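Local coordinates for protein serine-pyruvate aminotransferase (agxt) (Sulfolobus solfataricus, PDB 3ZRP) that probably transfers amino groups from serine to pyruvate, and perhaps from alanine to glyoxylate, as a class-V aminotransferase that depends on pyridoxal 5'-phosphate, at residues G62-M67 / Y183-S187; V165-A170 / Q188-G192; R270-A275 / H340-P346. One frame throughout, in Å; residues are numbered along the deposited sequence.

Interaction 1. Residues G62-M67 / Y183-S187. With PLP (pyridoxal-5'-phosphate), chain C.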
ATOM      1  N   GLY A  62       0.040   1.023   5.596  1.00 17.25           N
ATOM      2  CA  GLY A  62       0.085   0.381   6.905  1.00 17.10           C
ATOM      3  C   GLY A  62      -0.106   1.405   7.997  1.00 17.43           C
ATOM      4  O   GLY A  62      -0.624   2.494   7.757  1.00 18.51           O
ATOM      5  N   GLY A  63       0.325   1.054   9.200  1.00 18.89           N
ATOM      6  CA  GLY A  63       0.230   1.980  10.326  1.00 18.46           C
ATOM      7  C   GLY A  63       0.868   3.332  10.029  1.00 19.97           C
ATOM      8  O   GLY A  63       0.340   4.357  10.405  1.00 20.30           O
ATOM      9  N   THR A  64       2.037   3.351   9.357  1.00 17.62           N
ATOM     10  CA  THR A  64       2.683   4.657   9.061  1.00 17.25           C
ATOM     11  C   THR A  64       1.876   5.581   8.087  1.00 16.04           C
ATOM     12  O   THR A  64       1.838   6.809   8.272  1.00 17.70           O
ATOM     13  CB  THR A  64       4.155   4.435   8.502  1.00 15.95           C
ATOM     14  OG1 THR A  64       4.831   3.549   9.398  1.00 21.01           O
ATOM     15  CG2 THR A  64       4.877   5.744   8.397  1.00 17.79           C
ATOM     16  N   SER A  65       1.226   4.998   7.075  1.00 18.95           N
ATOM     17  CA  SER A  65       0.482   5.794   6.121  1.00 16.52           C
ATOM     18  C   SER A  65      -0.792   6.268   6.842  1.00 14.57           C
ATOM     19  O   SER A  65      -1.138   7.431   6.687  1.00 16.38           O
ATOM     20  CB  SER A  65       0.114   5.062   4.841  1.00 16.11           C
ATOM     21  OG  SER A  65      -0.667   3.904   5.038  1.00 19.15           O
ATOM     22  N   ALA A  66      -1.327   5.421   7.706  1.00 19.83           N
ATOM     23  CA  ALA A  66      -2.503   5.846   8.510  1.00 18.23           C
ATOM     24  C   ALA A  66      -2.107   7.031   9.398  1.00 19.98           C
ATOM     25  O   ALA A  66      -2.793   8.049   9.432  1.00 20.64           O
ATOM     26  CB  ALA A  66      -3.061   4.708   9.339  1.00 19.42           C
ATOM     27  N   MET A  67      -0.994   6.917  10.102  1.00 20.15           N
ATOM     28  CA  MET A  67      -0.530   8.030  10.954  1.00 22.31           C
ATOM     29  C   MET A  67      -0.370   9.327  10.148  1.00 23.41           C
ATOM     30  O   MET A  67      -0.891  10.376  10.539  1.00 21.05           O
ATOM     31  CB  MET A  67       0.795   7.673  11.652  1.00 18.91           C
ATOM     32  CG  MET A  67       0.705   6.564  12.724  1.00 19.37           C
ATOM     33  SD  MET A  67       2.352   5.907  13.133  1.00 23.03           S
ATOM     34  CE  MET A  67       2.992   7.177  14.270  1.00 21.87           C
ATOM     35  N   TYR A 183      -8.720   6.855  15.737  1.00 24.40           N
ATOM     36  CA  TYR A 183      -8.106   5.672  16.328  1.00 26.21           C
ATOM     37  C   TYR A 183      -7.618   4.894  15.111  1.00 23.76           C
ATOM     38  O   TYR A 183      -8.384   4.702  14.169  1.00 24.82           O
ATOM     39  CB  TYR A 183      -9.140   4.861  17.162  1.00 24.58           C
ATOM     40  CG  TYR A 183      -8.562   4.347  18.458  1.00 27.44           C
ATOM     41  CD1 TYR A 183      -7.498   3.436  18.452  1.00 24.99           C
ATOM     42  CD2 TYR A 183      -9.049   4.798  19.700  1.00 26.59           C
ATOM     43  CE1 TYR A 183      -6.932   2.971  19.636  1.00 28.49           C
ATOM     44  CE2 TYR A 183      -8.505   4.327  20.904  1.00 26.12           C
ATOM     45  CZ  TYR A 183      -7.427   3.422  20.861  1.00 24.42           C
ATOM     46  OH  TYR A 183      -6.839   2.952  22.011  1.00 25.97           O
ATOM     47  N   LEU A 184      -6.348   4.514  15.070  1.00 22.89           N
ATOM     48  CA  LEU A 184      -5.851   3.903  13.854  1.00 23.67           C
ATOM     49  C   LEU A 184      -5.088   2.612  14.170  1.00 21.69           C
ATOM     50  O   LEU A 184      -4.618   2.402  15.310  1.00 22.75           O
ATOM     51  CB  LEU A 184      -4.996   4.899  13.036  1.00 21.29           C
ATOM     52  CG  LEU A 184      -3.709   5.397  13.704  1.00 20.28           C
ATOM     53  CD1 LEU A 184      -2.547   4.406  13.490  1.00 22.49           C
ATOM     54  CD2 LEU A 184      -3.311   6.804  13.212  1.00 19.71           C
ATOM     55  N   THR A 185      -5.021   1.738  13.171  1.00 23.12           N
ATOM     56  CA  THR A 185      -4.286   0.496  13.292  1.00 24.30           C
ATOM     57  C   THR A 185      -3.760   0.051  11.903  1.00 23.89           C
ATOM     58  O   THR A 185      -3.796   0.834  10.924  1.00 21.40           O
ATOM     59  CB  THR A 185      -5.115  -0.599  14.060  1.00 24.06           C
ATOM     60  OG1 THR A 185      -4.266  -1.696  14.373  1.00 23.80           O
ATOM     61  CG2 THR A 185      -6.314  -1.114  13.256  1.00 22.90           C
ATOM     62  N   ALA A 186      -3.231  -1.162  11.832  1.00 25.34           N
ATOM     63  CA  ALA A 186      -2.750  -1.738  10.567  1.00 24.26           C
ATOM     64  C   ALA A 186      -3.351  -3.122  10.402  1.00 24.05           C
ATOM     65  O   ALA A 186      -3.870  -3.682  11.364  1.00 24.05           O
ATOM     66  CB  ALA A 186      -1.205  -1.825  10.571  1.00 23.15           C
ATOM     67  N   SER A 187      -3.263  -3.693   9.198  1.00 22.88           N
ATOM     68  CA  SER A 187      -3.858  -5.002   8.966  1.00 22.95           C
ATOM     69  C   SER A 187      -3.094  -6.188   9.581  1.00 24.54           C
ATOM     70  O   SER A 187      -3.682  -7.220   9.911  1.00 25.02           O
ATOM     71  CB  SER A 187      -4.148  -5.213   7.475  1.00 23.42           C
ATOM     72  OG  SER A 187      -3.012  -4.988   6.662  1.00 21.08           O
TER
HETATM   73  N1  PLP C1189       2.967   2.179  15.361  1.00 22.35           N
HETATM   74  C2  PLP C1189       3.251   1.057  16.108  1.00 25.13           C
HETATM   75  C2A PLP C1189       2.917   1.060  17.576  1.00 25.55           C
HETATM   76  C3  PLP C1189       3.826  -0.083  15.503  1.00 23.99           C
HETATM   77  O3  PLP C1189       4.034  -1.090  16.174  1.00 24.86           O
HETATM   78  C4  PLP C1189       4.114  -0.087  14.134  1.00 26.73           C
HETATM   79  C4A PLP C1189       4.702  -1.354  13.502  1.00 31.91           C
HETATM   80  C5  PLP C1189       3.832   1.091  13.409  1.00 24.54           C
HETATM   81  C6  PLP C1189       3.234   2.213  14.020  1.00 21.33           C
HETATM   82  C5A PLP C1189       4.107   1.225  11.940  1.00 21.58           C
HETATM   83  O4P PLP C1189       3.283   0.396  11.117  1.00 25.49           O
HETATM   84  P   PLP C1189       3.674  -0.017   9.637  1.00 23.00           P
HETATM   85  O1P PLP C1189       2.506  -0.866   9.242  1.00 19.31           O
HETATM   86  O2P PLP C1189       4.943  -0.777   9.831  1.00 23.75           O
HETATM   87  O3P PLP C1189       3.810   1.286   8.931  1.00 17.64           O
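Leu184 on strand 183-186 packs against Ala66 and Met67 on helix 63-67. The helix runs nearly antiparallel to the strand, at 155°, with the two axes 7.5 Å apart. Leu184 and Met67 cross at about a right angle. Leu184 CD1 lies 4.0 Å from Met67 CG, while Leu184 CD2 reaches the helix backbone at Met67 CA. In Leu184, chi1 63° and chi2 84° together bring both methyls to the helix. Ala66 CB meets Leu184 CB at 4.2 Å. The Met67 chain bends at chi3 and leads away from the strand; its SD lies 3.9 Å from C6 of the cofactor ring. At the other end, the methyl of Ala186 comes within 3.5 Å of Gly63 N.

This is the strand-turn-helix phosphate site of the class-V aminotransferase fold. Gly62 is the helix N-cap residue. Gly63 N donates to O1P of pyridoxal phosphate at 2.9 Å, and Thr64 N donates to O3P at 2.8 Å. Thr64 OG1 donates to the same O3P. The Gly62 backbone lies close against the phosphate, with its CA 3.6 Å from O1P. Tyr240 and Thr243 of the second subunit also bond to the cofactor.

Between the two segments the contact is packing, with no hydrogen bond across. The helix start supplies the polar groups, and its dipole would favour the phosphate's negative charge.

Interaction 2. Residues V165-A170 / Q188-G192. With PLP (pyridoxal-5'-phosphate), chain C.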
ATOM      1  N   VAL A 165      -1.832   0.607  16.427  1.00 23.80           N
ATOM      2  CA  VAL A 165      -1.279  -0.409  15.549  1.00 24.57           C
ATOM      3  C   VAL A 165      -0.993  -1.746  16.293  1.00 25.02           C
ATOM      4  O   VAL A 165      -1.305  -2.821  15.761  1.00 23.31           O
ATOM      5  CB  VAL A 165      -0.014   0.105  14.817  1.00 21.62           C
ATOM      6  CG1 VAL A 165       0.649  -1.003  13.991  1.00 25.32           C
ATOM      7  CG2 VAL A 165      -0.373   1.262  13.864  1.00 24.21           C
ATOM      8  N   SER A 166      -0.430  -1.675  17.512  1.00 25.92           N
ATOM      9  CA  SER A 166      -0.183  -2.871  18.324  0.50 24.55           C
ATOM     10  C   SER A 166      -1.170  -3.058  19.491  1.00 24.41           C
ATOM     11  O   SER A 166      -0.882  -3.771  20.471  1.00 25.36           O
ATOM     12  CB  SER A 166       1.243  -2.859  18.853  0.50 25.50           C
ATOM     13  OG  SER A 166       2.132  -3.057  17.785  0.50 24.53           O
ATOM     14  N   SER A 167      -2.336  -2.440  19.392  1.00 23.77           N
ATOM     15  CA  SER A 167      -3.349  -2.655  20.433  1.00 24.99           C
ATOM     16  C   SER A 167      -4.740  -3.139  19.945  1.00 27.67           C
ATOM     17  O   SER A 167      -5.388  -3.984  20.610  1.00 25.15           O
ATOM     18  CB  SER A 167      -3.509  -1.392  21.293  1.00 24.95           C
ATOM     19  OG  SER A 167      -4.210  -0.416  20.544  1.00 24.23           O
ATOM     20  N   VAL A 168      -5.213  -2.606  18.815  1.00 24.92           N
ATOM     21  CA  VAL A 168      -6.537  -2.928  18.304  1.00 21.78           C
ATOM     22  C   VAL A 168      -6.614  -4.425  17.958  1.00 24.34           C
ATOM     23  O   VAL A 168      -5.737  -4.961  17.275  1.00 26.17           O
ATOM     24  CB  VAL A 168      -6.957  -2.040  17.081  1.00 19.69           C
ATOM     25  CG1 VAL A 168      -8.350  -2.424  16.542  1.00 24.65           C
ATOM     26  CG2 VAL A 168      -6.882  -0.564  17.448  1.00 19.72           C
ATOM     27  N   GLY A 169      -7.655  -5.075  18.460  1.00 25.42           N
ATOM     28  CA  GLY A 169      -7.863  -6.504  18.285  1.00 25.20           C
ATOM     29  C   GLY A 169      -7.280  -7.311  19.426  1.00 27.10           C
ATOM     30  O   GLY A 169      -7.390  -8.538  19.425  1.00 28.68           O
ATOM     31  N   ALA A 170      -6.664  -6.646  20.405  1.00 25.60           N
ATOM     32  CA  ALA A 170      -6.033  -7.368  21.523  1.00 25.81           C
ATOM     33  C   ALA A 170      -6.243  -6.711  22.892  1.00 27.89           C
ATOM     34  O   ALA A 170      -6.404  -7.417  23.895  1.00 27.22           O
ATOM     35  CB  ALA A 170      -4.534  -7.545  21.249  1.00 25.82           C
ATOM     36  N   GLN A 188      -1.787  -6.032   9.743  1.00 25.20           N
ATOM     37  CA  GLN A 188      -0.909  -7.180   9.982  1.00 25.56           C
ATOM     38  C   GLN A 188      -0.516  -7.441  11.426  1.00 28.63           C
ATOM     39  O   GLN A 188       0.317  -8.334  11.677  1.00 28.68           O
ATOM     40  CB  GLN A 188       0.381  -7.067   9.123  1.00 26.83           C
ATOM     41  CG  GLN A 188       1.484  -6.074   9.625  1.00 25.76           C
ATOM     42  CD  GLN A 188       1.155  -4.570   9.414  1.00 25.14           C
ATOM     43  OE1 GLN A 188       0.119  -4.204   8.834  1.00 27.32           O
ATOM     44  NE2 GLN A 188       2.013  -3.703   9.948  1.00 24.29           N
ATOM     45  N   LYS A 189      -1.071  -6.694  12.379  1.00 27.95           N
ATOM     46  CA  LYS A 189      -0.628  -6.912  13.770  1.00 30.84           C
ATOM     47  C   LYS A 189      -1.671  -7.740  14.565  1.00 35.48           C
ATOM     48  O   LYS A 189      -1.879  -8.937  14.239  1.00 32.62           O
ATOM     49  CB  LYS A 189      -0.057  -5.625  14.431  1.00 33.10           C
ATOM     50  CG  LYS A 189       1.321  -5.172  13.772  1.00 38.15           C
ATOM     51  CD  LYS A 189       2.229  -4.151  14.532  1.00 44.74           C
ATOM     52  CE  LYS A 189       3.355  -3.505  13.598  1.00 41.91           C
ATOM     53  NZ  LYS A 189       4.288  -2.444  14.221  1.00 42.19           N
ATOM     54  N   ALA A 190      -2.357  -7.153  15.550  1.00 32.02           N
ATOM     55  CA  ALA A 190      -3.278  -7.956  16.371  1.00 31.66           C
ATOM     56  C   ALA A 190      -4.538  -8.416  15.625  1.00 37.39           C
ATOM     57  O   ALA A 190      -5.219  -9.359  16.058  1.00 32.12           O
ATOM     58  CB  ALA A 190      -3.612  -7.259  17.688  1.00 34.11           C
ATOM     59  N   LEU A 191      -4.826  -7.778  14.485  1.00 30.32           N
ATOM     60  CA  LEU A 191      -5.905  -8.232  13.606  1.00 30.23           C
ATOM     61  C   LEU A 191      -5.495  -9.510  12.882  1.00 32.46           C
ATOM     62  O   LEU A 191      -6.350 -10.280  12.449  1.00 37.04           O
ATOM     63  CB  LEU A 191      -6.307  -7.146  12.598  1.00 26.93           C
ATOM     64  CG  LEU A 191      -6.833  -5.852  13.226  1.00 27.94           C
ATOM     65  CD1 LEU A 191      -7.113  -4.794  12.173  1.00 25.97           C
ATOM     66  CD2 LEU A 191      -8.112  -6.112  14.098  1.00 26.74           C
ATOM     67  N   GLY A 192      -4.180  -9.727  12.759  1.00 29.61           N
ATOM     68  CA  GLY A 192      -3.639 -11.000  12.230  1.00 34.56           C
ATOM     69  C   GLY A 192      -3.956 -11.256  10.764  1.00 35.05           C
ATOM     70  O   GLY A 192      -4.154 -12.403  10.364  1.00 39.64           O
TER
HETATM   71  N1  PLP C1189       2.967   2.179  15.361  1.00 22.35           N
HETATM   72  C2  PLP C1189       3.251   1.057  16.108  1.00 25.13           C
HETATM   73  C2A PLP C1189       2.917   1.060  17.576  1.00 25.55           C
HETATM   74  C3  PLP C1189       3.826  -0.083  15.503  1.00 23.99           C
HETATM   75  O3  PLP C1189       4.034  -1.090  16.174  1.00 24.86           O
HETATM   76  C4  PLP C1189       4.114  -0.087  14.134  1.00 26.73           C
HETATM   77  C4A PLP C1189       4.702  -1.354  13.502  1.00 31.91           C
HETATM   78  C5  PLP C1189       3.832   1.091  13.409  1.00 24.54           C
HETATM   79  C6  PLP C1189       3.234   2.213  14.020  1.00 21.33           C
HETATM   80  C5A PLP C1189       4.107   1.225  11.940  1.00 21.58           C
HETATM   81  O4P PLP C1189       3.283   0.396  11.117  1.00 25.49           O
HETATM   82  P   PLP C1189       3.674  -0.017   9.637  1.00 23.00           P
HETATM   83  O1P PLP C1189       2.506  -0.866   9.242  1.00 19.31           O
HETATM   84  O2P PLP C1189       4.943  -0.777   9.831  1.00 23.75           O
HETATM   85  O3P PLP C1189       3.810   1.286   8.931  1.00 17.64           O
HETATM   86  O   HOH W   1      -3.520  -4.399  16.066  1.00 27.12           O
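Water 1 is gripped by three backbone groups, across the contact between 165-170 and 188-192. It donates to Val165 O at 2.7 Å and to Val168 O at 2.6 Å, and accepts from Ala190 N at 3.0 Å. It bridges two buried loops that follow strands 157-163 and 182-186 of the large sheet in the aminotransferase fold. No direct hydrogen bond joins 165-170 to 188-192. In the second loop Lys189 NZ is covalently bonded to C4A of pyridoxal phosphate, consistent with the internal aldimine of this family.

The Lys189 chain is extended beyond CG and runs past Val165 and Ser166. Its CD lies 3.6 Å from Val165 CG1. Val165 also packs on the pyridine ring: CB lies near C2 and CG1 near C4. CG1 is anti to the backbone N (chi1 175°), which brings it to both the ring and the lysine. In one of its two conformers, Ser166 OG is hydrogen-bonded to Thr138 OG1.

Gln188 NE2 donates to the phosphate oxygen O1P. From Lys189 to Gly192 the chain makes a type I beta turn. Ala190 packs beside Val168 and Ala170: its CB lies 3.2 Å from Val168 O and 3.7 Å from Ala170 CB.

Interaction 3. Residues R270-A275 / H340-P346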
ATOM      1  N   ARG A 270      -8.400 -13.547  26.004  1.00 31.60           N
ATOM      2  CA  ARG A 270      -7.330 -14.475  25.553  1.00 27.96           C
ATOM      3  C   ARG A 270      -5.954 -13.815  25.541  1.00 28.63           C
ATOM      4  O   ARG A 270      -4.995 -14.417  26.022  1.00 30.05           O
ATOM      5  CB  ARG A 270      -7.648 -15.126  24.188  1.00 27.99           C
ATOM      6  CG  ARG A 270      -6.463 -15.946  23.581  1.00 28.58           C
ATOM      7  CD  ARG A 270      -6.929 -16.758  22.348  1.00 28.02           C
ATOM      8  NE  ARG A 270      -7.547 -15.905  21.325  1.00 28.41           N
ATOM      9  CZ  ARG A 270      -6.866 -15.166  20.452  1.00 30.53           C
ATOM     10  NH1 ARG A 270      -5.539 -15.166  20.461  1.00 30.38           N
ATOM     11  NH2 ARG A 270      -7.510 -14.419  19.572  1.00 30.33           N
ATOM     12  N   HIS A 271      -5.841 -12.609  24.963  1.00 26.66           N
ATOM     13  CA  HIS A 271      -4.581 -11.865  25.011  1.00 26.92           C
ATOM     14  C   HIS A 271      -4.123 -11.586  26.449  1.00 25.34           C
ATOM     15  O   HIS A 271      -2.954 -11.744  26.763  1.00 28.39           O
ATOM     16  CB  HIS A 271      -4.686 -10.536  24.215  1.00 27.58           C
ATOM     17  CG  HIS A 271      -4.658 -10.734  22.732  1.00 26.95           C
ATOM     18  ND1 HIS A 271      -5.782 -11.047  22.007  1.00 24.65           N
ATOM     19  CD2 HIS A 271      -3.633 -10.705  21.841  1.00 28.99           C
ATOM     20  CE1 HIS A 271      -5.464 -11.185  20.728  1.00 28.70           C
ATOM     21  NE2 HIS A 271      -4.166 -10.971  20.598  1.00 25.77           N
ATOM     22  N   THR A 272      -5.052 -11.178  27.312  1.00 28.96           N
ATOM     23  CA  THR A 272      -4.709 -10.930  28.727  1.00 30.41           C
ATOM     24  C   THR A 272      -4.147 -12.199  29.388  1.00 32.31           C
ATOM     25  O   THR A 272      -3.114 -12.146  30.062  1.00 29.29           O
ATOM     26  CB  THR A 272      -5.919 -10.436  29.533  1.00 32.23           C
ATOM     27  OG1 THR A 272      -6.503  -9.294  28.891  1.00 31.34           O
ATOM     28  CG2 THR A 272      -5.516 -10.070  30.971  1.00 36.16           C
ATOM     29  N   MET A 273      -4.826 -13.337  29.168  1.00 33.05           N
ATOM     30  CA  MET A 273      -4.427 -14.615  29.761  0.60 36.84           C
ATOM     31  C   MET A 273      -3.066 -15.068  29.242  1.00 35.13           C
ATOM     32  O   MET A 273      -2.165 -15.410  30.025  1.00 32.95           O
ATOM     33  CB  MET A 273      -5.474 -15.696  29.483  0.60 41.86           C
ATOM     34  CG  MET A 273      -5.052 -17.099  29.965  0.60 53.99           C
ATOM     35  SD  MET A 273      -6.165 -18.425  29.467  0.60 73.15           S
ATOM     36  CE  MET A 273      -7.675 -18.006  30.360  0.60 62.76           C
ATOM     37  N   VAL A 274      -2.913 -15.068  27.915  1.00 31.41           N
ATOM     38  CA  VAL A 274      -1.671 -15.506  27.304  1.00 27.44           C
ATOM     39  C   VAL A 274      -0.505 -14.616  27.753  1.00 30.23           C
ATOM     40  O   VAL A 274       0.562 -15.119  28.101  1.00 25.21           O
ATOM     41  CB  VAL A 274      -1.753 -15.554  25.736  1.00 29.63           C
ATOM     42  CG1 VAL A 274      -0.350 -15.702  25.114  1.00 24.71           C
ATOM     43  CG2 VAL A 274      -2.674 -16.675  25.275  1.00 31.95           C
ATOM     44  N   ALA A 275      -0.696 -13.299  27.718  1.00 27.92           N
ATOM     45  CA  ALA A 275       0.381 -12.375  28.123  1.00 30.80           C
ATOM     46  C   ALA A 275       0.782 -12.544  29.603  1.00 25.79           C
ATOM     47  O   ALA A 275       1.966 -12.605  29.909  1.00 27.90           O
ATOM     48  CB  ALA A 275      -0.006 -10.912  27.817  1.00 28.06           C
ATOM     49  N   HIS A 340       3.098 -11.439  21.148  1.00 25.74           N
ATOM     50  CA  HIS A 340       2.055 -12.388  21.502  1.00 24.12           C
ATOM     51  C   HIS A 340       0.731 -11.736  21.192  1.00 25.88           C
ATOM     52  O   HIS A 340       0.092 -11.159  22.046  1.00 26.64           O
ATOM     53  CB  HIS A 340       2.149 -12.864  22.980  1.00 23.74           C
ATOM     54  CG  HIS A 340       2.533 -11.780  23.961  1.00 24.45           C
ATOM     55  ND1 HIS A 340       1.631 -10.846  24.435  1.00 24.96           N
ATOM     56  CD2 HIS A 340       3.710 -11.500  24.563  1.00 26.69           C
ATOM     57  CE1 HIS A 340       2.249 -10.034  25.279  1.00 26.89           C
ATOM     58  NE2 HIS A 340       3.510 -10.403  25.371  1.00 27.92           N
ATOM     59  N   MET A 341       0.319 -11.836  19.928  1.00 25.61           N
ATOM     60  CA  MET A 341      -0.826 -11.097  19.439  1.00 26.89           C
ATOM     61  C   MET A 341      -1.455 -11.749  18.210  1.00 26.69           C
ATOM     62  O   MET A 341      -0.798 -12.470  17.466  1.00 31.02           O
ATOM     63  CB  MET A 341      -0.452  -9.639  19.123  1.00 26.92           C
ATOM     64  CG  MET A 341       0.454  -9.511  17.869  1.00 31.43           C
ATOM     65  SD  MET A 341       0.920  -7.804  17.492  1.00 37.67           S
ATOM     66  CE  MET A 341       2.518  -7.712  18.313  1.00 35.66           C
ATOM     67  N   GLY A 342      -2.737 -11.492  18.008  1.00 24.57           N
ATOM     68  CA  GLY A 342      -3.461 -12.052  16.860  1.00 27.06           C
ATOM     69  C   GLY A 342      -4.129 -13.348  17.280  1.00 29.75           C
ATOM     70  O   GLY A 342      -5.093 -13.334  18.062  1.00 30.73           O
ATOM     71  N   TRP A 343      -3.573 -14.457  16.792  1.00 30.70           N
ATOM     72  CA  TRP A 343      -4.168 -15.776  17.043  0.60 35.91           C
ATOM     73  C   TRP A 343      -3.414 -16.608  18.059  1.00 31.72           C
ATOM     74  O   TRP A 343      -3.592 -17.821  18.150  1.00 33.45           O
ATOM     75  CB  TRP A 343      -4.458 -16.526  15.726  0.60 37.41           C
ATOM     76  CG  TRP A 343      -5.664 -15.895  15.036  0.60 38.60           C
ATOM     77  CD1 TRP A 343      -5.648 -15.012  13.990  0.60 37.49           C
ATOM     78  CD2 TRP A 343      -7.040 -16.032  15.423  0.60 38.70           C
ATOM     79  NE1 TRP A 343      -6.932 -14.641  13.663  0.60 39.22           N
ATOM     80  CE2 TRP A 343      -7.804 -15.245  14.533  0.60 36.68           C
ATOM     81  CE3 TRP A 343      -7.703 -16.769  16.421  0.60 39.94           C
ATOM     82  CZ2 TRP A 343      -9.199 -15.166  14.613  0.60 36.50           C
ATOM     83  CZ3 TRP A 343      -9.090 -16.697  16.497  0.60 36.48           C
ATOM     84  CH2 TRP A 343      -9.821 -15.897  15.603  0.60 38.78           C
ATOM     85  N   VAL A 344      -2.598 -15.933  18.864  1.00 31.54           N
ATOM     86  CA  VAL A 344      -1.760 -16.584  19.874  1.00 29.55           C
ATOM     87  C   VAL A 344      -2.587 -17.400  20.895  1.00 31.73           C
ATOM     88  O   VAL A 344      -3.666 -16.964  21.326  1.00 32.47           O
ATOM     89  CB  VAL A 344      -0.807 -15.551  20.543  1.00 32.20           C
ATOM     90  CG1 VAL A 344      -1.592 -14.546  21.410  1.00 31.06           C
ATOM     91  CG2 VAL A 344       0.325 -16.236  21.333  1.00 27.38           C
ATOM     92  N   THR A 345      -2.090 -18.589  21.248  1.00 32.17           N
ATOM     93  CA  THR A 345      -2.840 -19.526  22.102  1.00 32.77           C
ATOM     94  C   THR A 345      -2.088 -19.822  23.400  1.00 29.56           C
ATOM     95  O   THR A 345      -0.886 -19.586  23.493  1.00 31.32           O
ATOM     96  CB  THR A 345      -3.097 -20.906  21.394  1.00 36.21           C
ATOM     97  OG1 THR A 345      -1.839 -21.558  21.154  1.00 33.82           O
ATOM     98  CG2 THR A 345      -3.826 -20.740  20.081  1.00 37.18           C
ATOM     99  N   PRO A 346      -2.797 -20.352  24.412  1.00 28.41           N
ATOM    100  CA  PRO A 346      -2.121 -20.853  25.600  1.00 32.00           C
ATOM    101  C   PRO A 346      -0.937 -21.763  25.272  1.00 33.78           C
ATOM    102  O   PRO A 346       0.112 -21.623  25.894  1.00 35.22           O
ATOM    103  CB  PRO A 346      -3.232 -21.626  26.307  1.00 36.66           C
ATOM    104  CG  PRO A 346      -4.415 -20.821  26.023  1.00 30.98           C
ATOM    105  CD  PRO A 346      -4.253 -20.352  24.598  1.00 30.52           C
TER
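The loop 340-346 passes along one side of helix 270-275, with CA atoms of His271 and Met341 6.8 Å apart and those of Val274 and Pro346 5.6 Å apart. It joins strand 335-339 of the small antiparallel sheet to helix 346-363, in the C-terminal part of the class-V aminotransferase fold.

Arg270 carries most of the polar contact. The side chain leaves the helix extended, chi1 172°, and then bends at chi3, which brings the guanidinium edge to the loop carbonyls. NH1 and NH2 both donate to Gly342 O, which lies in the guanidinium plane. The NH2 bond is 3.0 Å and lies in the carbonyl plane; the NH1 donor is tilted from that plane. NH1 also donates to Val344 O at 2.7 Å. In one of its two conformers, Trp343 places CE3 over one face of the guanidinium, with the two planes only 5° apart. NE forms a salt bridge with Glu262, which would probably steady the positive charge.

Next along the loop, Gly342 N donates to His271 NE2 at 3.0 Å. Gly342 N lies near the ring plane, at the edge, and NE2 accepts its N-H. ND1 of that ring is bonded to Arg267 O, so both ring nitrogens are engaged.

His340 NE2 is hydrogen-bonded to Thr302. Apolar packing completes the contact. Val274 CG1 meets Val344 CG2 at 3.9 Å, and Val274 CG2 lies against Thr345 and Pro346. Ala275 CA sits over one face of the His340 ring and Ala275 CB is 3.5 Å from His340 CE1.

From the N terminus, residues 62-67 come first, at the start of helix 63-69. Interaction 1 closes a long loop of 115 residues back to strand 182-186. Interaction 2 opens within that loop at 165-170 and closes just after it at 188-192, so the two cross. They touch, with Gly63 CA near Val165 CG2, and both border the cofactor. Interaction 3 follows in series, closing 270-275 with 340-346 over 64 residues. Its Met341 and His271 touch interaction 2, while interactions 1 and 3 do not meet. Interaction 2 thus lies between the cofactor end of the large sheet and helix 264-284 with the loop 340-346.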